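Local coordinates for protein Cif (Cell cycle inhibiting factor) (Escherichia coli, PDB 3EFY) that deamidates a glutamine side chain of host NEDD8, thereby switching off cullin-RING ubiquitin ligases and inhibiting the host cell cycle, at residues 168-171 with 172-175; 36-39 with 40-43. All blocks are in the same frame, centred on the assembly; numbering follows the deposited sequence.

Interaction 1 of 2, residues 168-171 with 172-175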
ATOM      1  N   THR A 168     -15.372  -5.164  -2.674  1.00 28.32           N
ATOM      2  CA  THR A 168     -15.535  -4.171  -1.627  1.00 30.65           C
ATOM      3  C   THR A 168     -14.861  -4.592  -0.312  1.00 31.09           C
ATOM      4  O   THR A 168     -14.339  -3.751   0.392  1.00 30.56           O
ATOM      5  CB  THR A 168     -17.001  -3.857  -1.455  1.00 32.66           C
ATOM      6  OG1 THR A 168     -17.149  -2.842  -0.458  1.00 41.94           O
ATOM      7  CG2 THR A 168     -17.726  -5.127  -1.084  1.00 31.80           C
ATOM      8  N   ASP A 169     -14.783  -5.900  -0.036  1.00 31.24           N
ATOM      9  CA  ASP A 169     -14.088  -6.384   1.163  1.00 32.19           C
ATOM     10  C   ASP A 169     -12.594  -6.059   1.140  1.00 30.52           C
ATOM     11  O   ASP A 169     -11.976  -5.826   2.179  1.00 30.53           O
ATOM     12  CB  ASP A 169     -14.234  -7.906   1.287  1.00 34.24           C
ATOM     13  CG  ASP A 169     -15.582  -8.339   1.739  1.00 39.09           C
ATOM     14  OD1 ASP A 169     -16.405  -7.514   2.218  1.00 44.43           O
ATOM     15  OD2 ASP A 169     -15.818  -9.563   1.612  1.00 46.56           O
ATOM     16  N   ASN A 170     -12.013  -5.996  -0.053  1.00 28.70           N
ATOM     17  CA  ASN A 170     -10.612  -5.752  -0.147  1.00 27.38           C
ATOM     18  C   ASN A 170     -10.240  -4.280   0.088  1.00 25.90           C
ATOM     19  O   ASN A 170      -9.250  -3.962   0.773  1.00 24.37           O
ATOM     20  CB  ASN A 170     -10.148  -6.177  -1.502  1.00 28.39           C
ATOM     21  CG  ASN A 170      -8.736  -6.362  -1.547  1.00 30.40           C
ATOM     22  OD1 ASN A 170      -8.023  -5.679  -2.293  1.00 35.50           O
ATOM     23  ND2 ASN A 170      -8.251  -7.289  -0.723  1.00 33.86           N
ATOM     24  N   ILE A 171     -11.022  -3.387  -0.495  1.00 25.36           N
ATOM     25  CA  ILE A 171     -10.765  -1.942  -0.280  1.00 25.82           C
ATOM     26  C   ILE A 171     -10.920  -1.648   1.212  1.00 25.84           C
ATOM     27  O   ILE A 171     -10.106  -0.918   1.801  1.00 25.91           O
ATOM     28  CB  ILE A 171     -11.589  -1.021  -1.232  1.00 25.87           C
ATOM     29  CG1 ILE A 171     -11.365   0.475  -0.918  1.00 29.15           C
ATOM     30  CG2 ILE A 171     -13.099  -1.270  -1.145  1.00 29.92           C
ATOM     31  CD1 ILE A 171      -9.919   0.948  -1.050  1.00 29.97           C
ATOM     32  N   GLU A 172     -11.919  -2.264   1.844  1.00 27.14           N
ATOM     33  CA  GLU A 172     -12.152  -2.034   3.264  1.00 28.63           C
ATOM     34  C   GLU A 172     -10.949  -2.476   4.062  1.00 27.08           C
ATOM     35  O   GLU A 172     -10.490  -1.730   4.900  1.00 28.79           O
ATOM     36  CB  GLU A 172     -13.399  -2.785   3.758  1.00 29.78           C
ATOM     37  CG  GLU A 172     -14.714  -2.245   3.299  1.00 35.78           C
ATOM     38  CD  GLU A 172     -15.888  -3.172   3.643  1.00 43.69           C
ATOM     39  OE1 GLU A 172     -16.992  -2.896   3.137  1.00 49.44           O
ATOM     40  OE2 GLU A 172     -15.699  -4.161   4.410  1.00 48.12           O
ATOM     41  N   LYS A 173     -10.430  -3.687   3.807  1.00 26.86           N
ATOM     42  CA  LYS A 173      -9.277  -4.222   4.498  1.00 26.57           C
ATOM     43  C   LYS A 173      -8.046  -3.339   4.279  1.00 26.43           C
ATOM     44  O   LYS A 173      -7.327  -3.029   5.223  1.00 25.39           O
ATOM     45  CB  LYS A 173      -8.969  -5.639   4.009  1.00 28.43           C
ATOM     46  CG  LYS A 173      -7.582  -6.160   4.378  1.00 33.64           C
ATOM     47  CD  LYS A 173      -7.099  -7.378   3.527  1.00 39.28           C
ATOM     48  CE  LYS A 173      -7.109  -7.154   1.944  1.00 42.29           C
ATOM     49  NZ  LYS A 173      -5.815  -6.718   1.258  1.00 37.87           N
ATOM     50  N   ASN A 174      -7.805  -2.917   3.032  1.00 24.38           N
ATOM     51  CA  ASN A 174      -6.641  -2.080   2.770  1.00 23.95           C
ATOM     52  C   ASN A 174      -6.674  -0.683   3.395  1.00 23.59           C
ATOM     53  O   ASN A 174      -5.637  -0.136   3.744  1.00 24.10           O
ATOM     54  CB  ASN A 174      -6.352  -2.004   1.261  1.00 24.16           C
ATOM     55  CG  ASN A 174      -5.842  -3.348   0.707  1.00 25.22           C
ATOM     56  OD1 ASN A 174      -5.270  -4.157   1.444  1.00 27.38           O
ATOM     57  ND2 ASN A 174      -6.047  -3.579  -0.580  1.00 22.00           N
ATOM     58  N   ILE A 175      -7.868  -0.121   3.556  1.00 23.86           N
ATOM     59  CA  ILE A 175      -7.989   1.177   4.231  1.00 24.13           C
ATOM     60  C   ILE A 175      -7.683   0.999   5.702  1.00 24.06           C
ATOM     61  O   ILE A 175      -6.999   1.814   6.275  1.00 24.50           O
ATOM     62  CB  ILE A 175      -9.351   1.802   4.044  1.00 24.97           C
ATOM     63  CG1 ILE A 175      -9.530   2.253   2.588  1.00 28.05           C
ATOM     64  CG2 ILE A 175      -9.518   3.033   4.993  1.00 27.74           C
ATOM     65  CD1 ILE A 175     -10.965   2.578   2.215  1.00 30.62           C
TER
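Glu172 is the first residue of the second turn and lies back along Thr168. Its backbone N donates to Thr168 O, and its CG rests on the same carbonyl oxygen at 3.3 Å. With Glu172 CG beside its own backbone N (chi1 -72°), the extended chain runs alongside the Thr168 side chain, pointing the same way. The Glu172 carboxylate also comes near that of Asp169, OE2 to OD1 at 4.1 Å, with the two planes 57° apart. These like charges would probably disfavour each other. Lys173 N donates to Asp169 O at 3.1 Å. The Lys173 chain bends near its end and brings NZ to Asn174 OD1 at 2.6 Å, from above the carbonyl plane. Asn174 N donates to Asn170 O at 2.9 Å, and Asn174 CB rests on that oxygen. Ile175 N makes the next i to i+4 bond, to Ile171 O at 3.0 Å, and Ile175 CD1 meets Ile171 CG1 at 3.8 Å. This is the first part of helix 168-184, just after strand 159-166. Asn174 ND2 donates to Leu20 O and Asp23 O, and Lys173 NZ also to Asp23 O. Ile171 packs on Leu20 and Phe21 of helix 10-22, while both isoleucines touch Leu188, a tag residue of the second subunit.

Interaction 2 of 2, residues 36-39 with 40-43; sequences TLSL and EQLQ
Gln41 reaches back from the first turn of helix 39-47 to the residues that lead into it. Its CB lies 3.4 Å from Ser38 OG. Beyond CG the chain is extended (chi2 168°), which carries the amide back past Leu37; the two side chains cross at about a right angle. Gln41 CD comes within 4.1 Å of Leu37 CG. At the tip, Gln41 OE1 accepts from Ser38 N at 3.2 Å, with the donor tilted 22° from the carbonyl plane. The other tip atom, Gln41 NE2, donates to a water that in turn donates to Thr36 O. Both ends of the amide are thus held, which fixes its rotation. Ser38 is the N-cap of the helix, and with Gln41 it forms a capping box. Ser38 OG lies between its own backbone N and carbonyl carbon (chi1 63°) and accepts from Gln41 N at 3.1 Å. Regular helix bonding follows, Leu42 N to Ser38 O and Gln43 N to Leu39 O. Leu37 CD2 lies 3.9 Å from Leu42 CA. One turn on, Gln43 NE2 comes to Leu39 CG at 3.7 Å. Leu39 and Leu42 both touch Phe161 of strand 159-166 and Phe120 of helix 113-124.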
ATOM      1  N   THR A  36      -3.224  -2.230 -20.636  1.00 19.11           N
ATOM      2  CA  THR A  36      -3.890  -0.934 -20.935  1.00 19.84           C
ATOM      3  C   THR A  36      -4.946  -1.016 -22.019  1.00 20.00           C
ATOM      4  O   THR A  36      -4.888  -1.849 -22.909  1.00 20.92           O
ATOM      5  CB  THR A  36      -2.867   0.164 -21.244  1.00 21.22           C
ATOM      6  OG1 THR A  36      -2.159  -0.147 -22.440  1.00 24.08           O
ATOM      7  CG2 THR A  36      -1.869   0.368 -20.078  1.00 21.05           C
ATOM      8  N   LEU A  37      -5.950  -0.163 -21.919  1.00 18.68           N
ATOM      9  CA  LEU A  37      -7.016  -0.055 -22.883  1.00 19.24           C
ATOM     10  C   LEU A  37      -6.966   1.321 -23.570  1.00 19.84           C
ATOM     11  O   LEU A  37      -6.672   2.355 -22.931  1.00 19.34           O
ATOM     12  CB  LEU A  37      -8.401  -0.135 -22.202  1.00 19.26           C
ATOM     13  CG  LEU A  37      -8.822  -1.459 -21.540  1.00 21.15           C
ATOM     14  CD1 LEU A  37      -8.074  -1.769 -20.310  1.00 23.80           C
ATOM     15  CD2 LEU A  37     -10.327  -1.359 -21.252  1.00 22.08           C
ATOM     16  N   SER A  38      -7.302   1.312 -24.837  1.00 20.50           N
ATOM     17  CA  SER A  38      -7.601   2.525 -25.590  1.00 20.54           C
ATOM     18  C   SER A  38      -8.987   2.999 -25.235  1.00 19.63           C
ATOM     19  O   SER A  38      -9.786   2.279 -24.662  1.00 18.94           O
ATOM     20  CB  SER A  38      -7.525   2.285 -27.102  1.00 22.37           C
ATOM     21  OG  SER A  38      -8.511   1.332 -27.476  1.00 22.62           O
ATOM     22  N   LEU A  39      -9.312   4.211 -25.629  1.00 20.53           N
ATOM     23  CA  LEU A  39     -10.680   4.683 -25.443  1.00 20.57           C
ATOM     24  C   LEU A  39     -11.702   3.813 -26.163  1.00 21.15           C
ATOM     25  O   LEU A  39     -12.735   3.484 -25.597  1.00 21.92           O
ATOM     26  CB  LEU A  39     -10.819   6.114 -25.968  1.00 20.67           C
ATOM     27  CG  LEU A  39     -12.176   6.750 -25.742  1.00 22.14           C
ATOM     28  CD1 LEU A  39     -12.729   6.718 -24.280  1.00 23.32           C
ATOM     29  CD2 LEU A  39     -12.098   8.204 -26.280  1.00 25.54           C
ATOM     30  N   GLU A  40     -11.409   3.399 -27.381  1.00 22.52           N
ATOM     31  CA  GLU A  40     -12.361   2.561 -28.112  1.00 24.80           C
ATOM     32  C   GLU A  40     -12.597   1.260 -27.376  1.00 23.57           C
ATOM     33  O   GLU A  40     -13.738   0.810 -27.244  1.00 23.48           O
ATOM     34  CB  GLU A  40     -11.863   2.320 -29.530  1.00 26.65           C
ATOM     35  CG  GLU A  40     -12.450   1.169 -30.310  1.00 35.51           C
ATOM     36  CD  GLU A  40     -11.551   0.851 -31.521  1.00 44.53           C
ATOM     37  OE1 GLU A  40     -10.762  -0.132 -31.474  1.00 46.37           O
ATOM     38  OE2 GLU A  40     -11.594   1.641 -32.479  1.00 48.93           O
ATOM     39  N   GLN A  41     -11.526   0.658 -26.881  1.00 22.14           N
ATOM     40  CA  GLN A  41     -11.631  -0.532 -26.080  1.00 22.02           C
ATOM     41  C   GLN A  41     -12.470  -0.334 -24.804  1.00 21.48           C
ATOM     42  O   GLN A  41     -13.316  -1.146 -24.425  1.00 22.28           O
ATOM     43  CB  GLN A  41     -10.216  -0.963 -25.714  1.00 23.28           C
ATOM     44  CG  GLN A  41     -10.001  -2.347 -25.558  1.00 27.81           C
ATOM     45  CD  GLN A  41      -8.488  -2.687 -25.473  1.00 25.00           C
ATOM     46  OE1 GLN A  41      -7.592  -1.818 -25.588  1.00 25.84           O
ATOM     47  NE2 GLN A  41      -8.222  -3.961 -25.284  1.00 25.94           N
ATOM     48  N   LEU A  42     -12.210   0.756 -24.082  1.00 20.07           N
ATOM     49  CA  LEU A  42     -12.939   1.060 -22.892  1.00 20.48           C
ATOM     50  C   LEU A  42     -14.447   1.244 -23.221  1.00 20.70           C
ATOM     51  O   LEU A  42     -15.297   0.727 -22.515  1.00 20.85           O
ATOM     52  CB  LEU A  42     -12.409   2.377 -22.252  1.00 21.08           C
ATOM     53  CG  LEU A  42     -13.270   2.829 -21.059  1.00 20.41           C
ATOM     54  CD1 LEU A  42     -13.185   1.836 -19.885  1.00 21.50           C
ATOM     55  CD2 LEU A  42     -12.887   4.227 -20.600  1.00 24.55           C
ATOM     56  N   GLN A  43     -14.761   1.939 -24.306  1.00 21.00           N
ATOM     57  CA  GLN A  43     -16.165   2.195 -24.690  1.00 22.16           C
ATOM     58  C   GLN A  43     -16.914   0.839 -24.934  1.00 23.62           C
ATOM     59  O   GLN A  43     -18.060   0.655 -24.473  1.00 23.00           O
ATOM     60  CB  GLN A  43     -16.266   3.131 -25.903  1.00 22.82           C
ATOM     61  CG  GLN A  43     -15.819   4.570 -25.610  1.00 24.31           C
ATOM     62  CD  GLN A  43     -15.661   5.430 -26.853  1.00 28.53           C
ATOM     63  OE1 GLN A  43     -15.421   4.921 -27.966  1.00 29.26           O
ATOM     64  NE2 GLN A  43     -15.756   6.757 -26.676  1.00 28.65           N
TER
HETATM   65  O   HOH W   1      -5.800  -4.353 -23.665  1.00 24.99           O

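In this C-terminal part of Cif, helix 10-22 comes first, and a loop then leads to interaction 2 at the start of helix 39-47. Most of the antiparallel sheet follows. Strand 159-166 comes later, and interaction 1 begins the helix after it. Each contact is local, so neither closes a long loop. They lie in series and neither nest nor cross. The centres of interactions 1 and 2 are about 27 Å apart, and their nearest atoms about 18 Å. Strand 159-166, at an edge of the sheet, connects them: it packs against 36-43 and runs on into 168-175. Interaction 2 ties helix 39-47 to that edge. Interaction 1 joins helix 168-184 to helix 10-22; its contact with the second subunit is to a tag residue.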